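Local coordinates for DUF3244 domain-containing protein (Bacteroides vulgatus ATCC 8482, PDB 3D33), which is of unknown function but folds as an immunoglobulin-like beta-sandwich of the DUF3244 family, at residues Arg54-Ala59 / Lys90-Gly95. Numbering follows the deposited sequence. Where two conformers were deposited one is given.
Sequences RITDMA and KLEITG
Ile-55 lays its CG1 against CD1 of Leu-91 at 3.8 Å on the buried face of two neighbouring antiparallel strands, 50-57 and 87-96. The two make a non-hydrogen-bonded pair, and CA of Ile-55 comes within 3.2 Å of O of Lys-90 in a CA-H...O contact. A chi2 of 65° places CD1 of Leu-91 beside CG1 of Ile-55. Phe-84 and Tyr-89 also touch Ile-55. Hydrogen-bonded pairs flank this step: Arg-54 with Glu-92, and Thr-56 with Lys-90, where N of Lys-90 meets O of Thr-56 at 2.8 Å. Arg-54, Thr-56, Lys-90 and Glu-92 share the other face. There a water lies 2.7 Å from both OG1 of Thr-56 and OE2 of Glu-92, and can bridge the two. The side chains of Arg-54 and Glu-92 cross obliquely, their guanidinium and carboxylate planes 62° apart, and NH1 of Arg-54 stays 5.2 Å from OE2 of Glu-92. Backbone bonds thus join these inner strands of one sheet of the sandwich, with apolar packing on one face and, on the other, a water-mediated polar link and opposite charges that probably attract only at a distance.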
ATOM      1  N   ARG A  54      -5.327  -1.697  -1.748  1.00 20.59           N
ATOM      2  CA  ARG A  54      -5.824  -1.769  -3.118  1.00 21.87           C
ATOM      3  C   ARG A  54      -4.818  -1.081  -4.050  1.00 18.33           C
ATOM      4  O   ARG A  54      -4.292  -0.007  -3.743  1.00 20.98           O
ATOM      5  CB  ARG A  54      -7.204  -1.129  -3.200  1.00 22.91           C
ATOM      6  CG  ARG A  54      -7.938  -1.276  -4.483  1.00 27.85           C
ATOM      7  CD  ARG A  54      -9.439  -0.907  -4.258  1.00 29.48           C
ATOM      8  NE  ARG A  54     -10.194  -1.931  -3.514  1.00 39.74           N
ATOM      9  CZ  ARG A  54     -10.814  -1.770  -2.328  1.00 42.89           C
ATOM     10  NH1 ARG A  54     -10.787  -0.625  -1.648  1.00 33.64           N
ATOM     11  NH2 ARG A  54     -11.468  -2.789  -1.784  1.00 45.19           N
ATOM     12  N   ILE A  55      -4.493  -1.742  -5.154  1.00 18.87           N
ATOM     13  CA  ILE A  55      -3.603  -1.176  -6.130  1.00 18.61           C
ATOM     14  C   ILE A  55      -4.387  -1.102  -7.441  1.00 17.69           C
ATOM     15  O   ILE A  55      -5.009  -2.107  -7.851  1.00 16.44           O
ATOM     16  CB  ILE A  55      -2.330  -2.010  -6.307  1.00 20.14           C
ATOM     17  CG1 ILE A  55      -1.567  -2.130  -4.986  1.00 21.05           C
ATOM     18  CG2 ILE A  55      -1.422  -1.427  -7.417  1.00 18.40           C
ATOM     19  CD1 ILE A  55      -0.397  -3.007  -5.059  1.00 21.90           C
ATOM     20  N   THR A  56      -4.383   0.074  -8.058  1.00 16.81           N
ATOM     21  CA  THR A  56      -5.168   0.403  -9.253  1.00 17.14           C
ATOM     22  C   THR A  56      -4.281   0.984 -10.375  1.00 16.87           C
ATOM     23  O   THR A  56      -3.481   1.905 -10.122  1.00 19.84           O
ATOM     24  CB  THR A  56      -6.285   1.445  -8.870  1.00 18.25           C
ATOM     25  OG1 THR A  56      -7.092   0.931  -7.801  1.00 17.99           O
ATOM     26  CG2 THR A  56      -7.172   1.740 -10.074  1.00 18.30           C
ATOM     27  N   ASP A  57      -4.399   0.462 -11.597  1.00 18.86           N
ATOM     28  CA  ASP A  57      -3.585   0.991 -12.704  1.00 19.81           C
ATOM     29  C   ASP A  57      -4.139   2.349 -13.139  1.00 20.50           C
ATOM     30  O   ASP A  57      -5.359   2.560 -13.165  1.00 22.23           O
ATOM     31  CB  ASP A  57      -3.492   0.025 -13.881  1.00 21.39           C
ATOM     32  CG  ASP A  57      -4.556   0.270 -14.911  1.00 21.98           C
ATOM     33  OD1 ASP A  57      -5.660  -0.277 -14.742  1.00 22.92           O
ATOM     34  OD2 ASP A  57      -4.288   1.013 -15.881  1.00 22.38           O
HETATM   35  N   MSE A  58      -3.251   3.251 -13.529  1.00 19.73           N
HETATM   36  CA  MSE A  58      -3.672   4.610 -13.873  0.50 20.22           C
HETATM   37  C   MSE A  58      -4.086   4.830 -15.340  1.00 21.15           C
HETATM   38  O   MSE A  58      -4.583   5.919 -15.688  1.00 22.16           O
HETATM   39  CB  MSE A  58      -2.588   5.585 -13.450  0.50 21.38           C
HETATM   40  CG  MSE A  58      -2.403   5.587 -11.954  0.50 25.80           C
HETATM   41 SE   MSE A  58      -3.791   6.586 -11.059  0.38 27.45          SE
HETATM   42  CE  MSE A  58      -3.062   8.487 -11.739  0.50 17.24           C
ATOM     43  N   ALA A  59      -3.910   3.813 -16.177  1.00 20.90           N
ATOM     44  CA  ALA A  59      -4.301   3.870 -17.587  1.00 20.39           C
ATOM     45  C   ALA A  59      -5.775   3.564 -17.784  1.00 19.93           C
ATOM     46  O   ALA A  59      -6.442   4.203 -18.604  1.00 21.75           O
ATOM     47  CB  ALA A  59      -3.431   2.888 -18.427  1.00 20.20           C
ATOM     48  N   LYS A  90      -1.786   3.482  -8.506  1.00 19.26           N
ATOM     49  CA  LYS A  90      -2.240   4.103  -7.235  1.00 18.26           C
ATOM     50  C   LYS A  90      -2.323   3.027  -6.169  1.00 20.66           C
ATOM     51  O   LYS A  90      -2.915   1.968  -6.390  1.00 20.41           O
ATOM     52  CB  LYS A  90      -3.626   4.733  -7.408  1.00 18.17           C
ATOM     53  CG  LYS A  90      -4.174   5.372  -6.163  1.00 18.88           C
ATOM     54  CD  LYS A  90      -5.496   6.094  -6.361  1.00 19.09           C
ATOM     55  CE  LYS A  90      -6.616   5.133  -6.761  1.00 23.23           C
ATOM     56  NZ  LYS A  90      -7.969   5.795  -6.894  1.00 22.15           N
ATOM     57  N   LEU A  91      -1.711   3.325  -5.030  1.00 19.74           N
ATOM     58  CA  LEU A  91      -1.733   2.485  -3.859  1.00 19.92           C
ATOM     59  C   LEU A  91      -2.578   3.122  -2.765  1.00 20.43           C
ATOM     60  O   LEU A  91      -2.367   4.278  -2.399  1.00 20.33           O
ATOM     61  CB  LEU A  91      -0.315   2.292  -3.346  1.00 21.07           C
ATOM     62  CG  LEU A  91      -0.128   1.578  -2.030  1.00 21.27           C
ATOM     63  CD1 LEU A  91      -0.571   0.146  -2.132  1.00 22.32           C
ATOM     64  CD2 LEU A  91       1.345   1.655  -1.525  1.00 22.34           C
ATOM     65  N   GLU A  92      -3.577   2.396  -2.297  1.00 19.56           N
ATOM     66  CA  GLU A  92      -4.429   2.897  -1.215  1.00 19.44           C
ATOM     67  C   GLU A  92      -4.418   1.921  -0.083  1.00 21.22           C
ATOM     68  O   GLU A  92      -4.566   0.708  -0.300  1.00 22.48           O
ATOM     69  CB  GLU A  92      -5.870   3.023  -1.670  1.00 21.14           C
ATOM     70  CG  GLU A  92      -6.139   3.939  -2.776  1.00 24.73           C
ATOM     71  CD  GLU A  92      -7.617   3.812  -3.150  1.00 31.20           C
ATOM     72  OE1 GLU A  92      -8.454   4.441  -2.460  1.00 33.59           O
ATOM     73  OE2 GLU A  92      -7.944   2.994  -4.037  1.00 28.80           O
ATOM     74  N   ILE A  93      -4.272   2.456   1.123  1.00 21.57           N
ATOM     75  CA  ILE A  93      -4.353   1.676   2.346  1.00 21.77           C
ATOM     76  C   ILE A  93      -5.469   2.301   3.149  1.00 20.51           C
ATOM     77  O   ILE A  93      -5.416   3.505   3.450  1.00 20.22           O
ATOM     78  CB  ILE A  93      -3.032   1.770   3.116  1.00 23.04           C
ATOM     79  CG1 ILE A  93      -1.875   1.305   2.193  1.00 23.86           C
ATOM     80  CG2 ILE A  93      -3.051   0.911   4.329  1.00 22.97           C
ATOM     81  CD1 ILE A  93      -0.880   2.347   2.019  1.00 28.15           C
ATOM     82  N   THR A  94      -6.485   1.514   3.456  1.00 23.21           N
ATOM     83  CA  THR A  94      -7.619   2.028   4.205  1.00 20.43           C
ATOM     84  C   THR A  94      -7.815   1.223   5.482  1.00 22.68           C
ATOM     85  O   THR A  94      -7.510   0.022   5.539  1.00 25.21           O
ATOM     86  CB  THR A  94      -8.900   2.022   3.341  1.00 21.57           C
ATOM     87  OG1 THR A  94      -9.209   0.684   2.973  1.00 29.55           O
ATOM     88  CG2 THR A  94      -8.739   2.858   2.117  1.00 22.99           C
ATOM     89  N   GLY A  95      -8.250   1.905   6.532  1.00 18.33           N
ATOM     90  CA  GLY A  95      -8.511   1.260   7.803  1.00 21.09           C
ATOM     91  C   GLY A  95      -9.993   1.174   8.067  1.00 21.32           C
ATOM     92  O   GLY A  95     -10.765   1.992   7.566  1.00 21.87           O
TER
HETATM   93  O   HOH W   1     -12.140  -0.267   1.413  1.00 70.48           O
HETATM   94  O   HOH W   2      -5.979   1.769  -5.458  1.00 18.45           O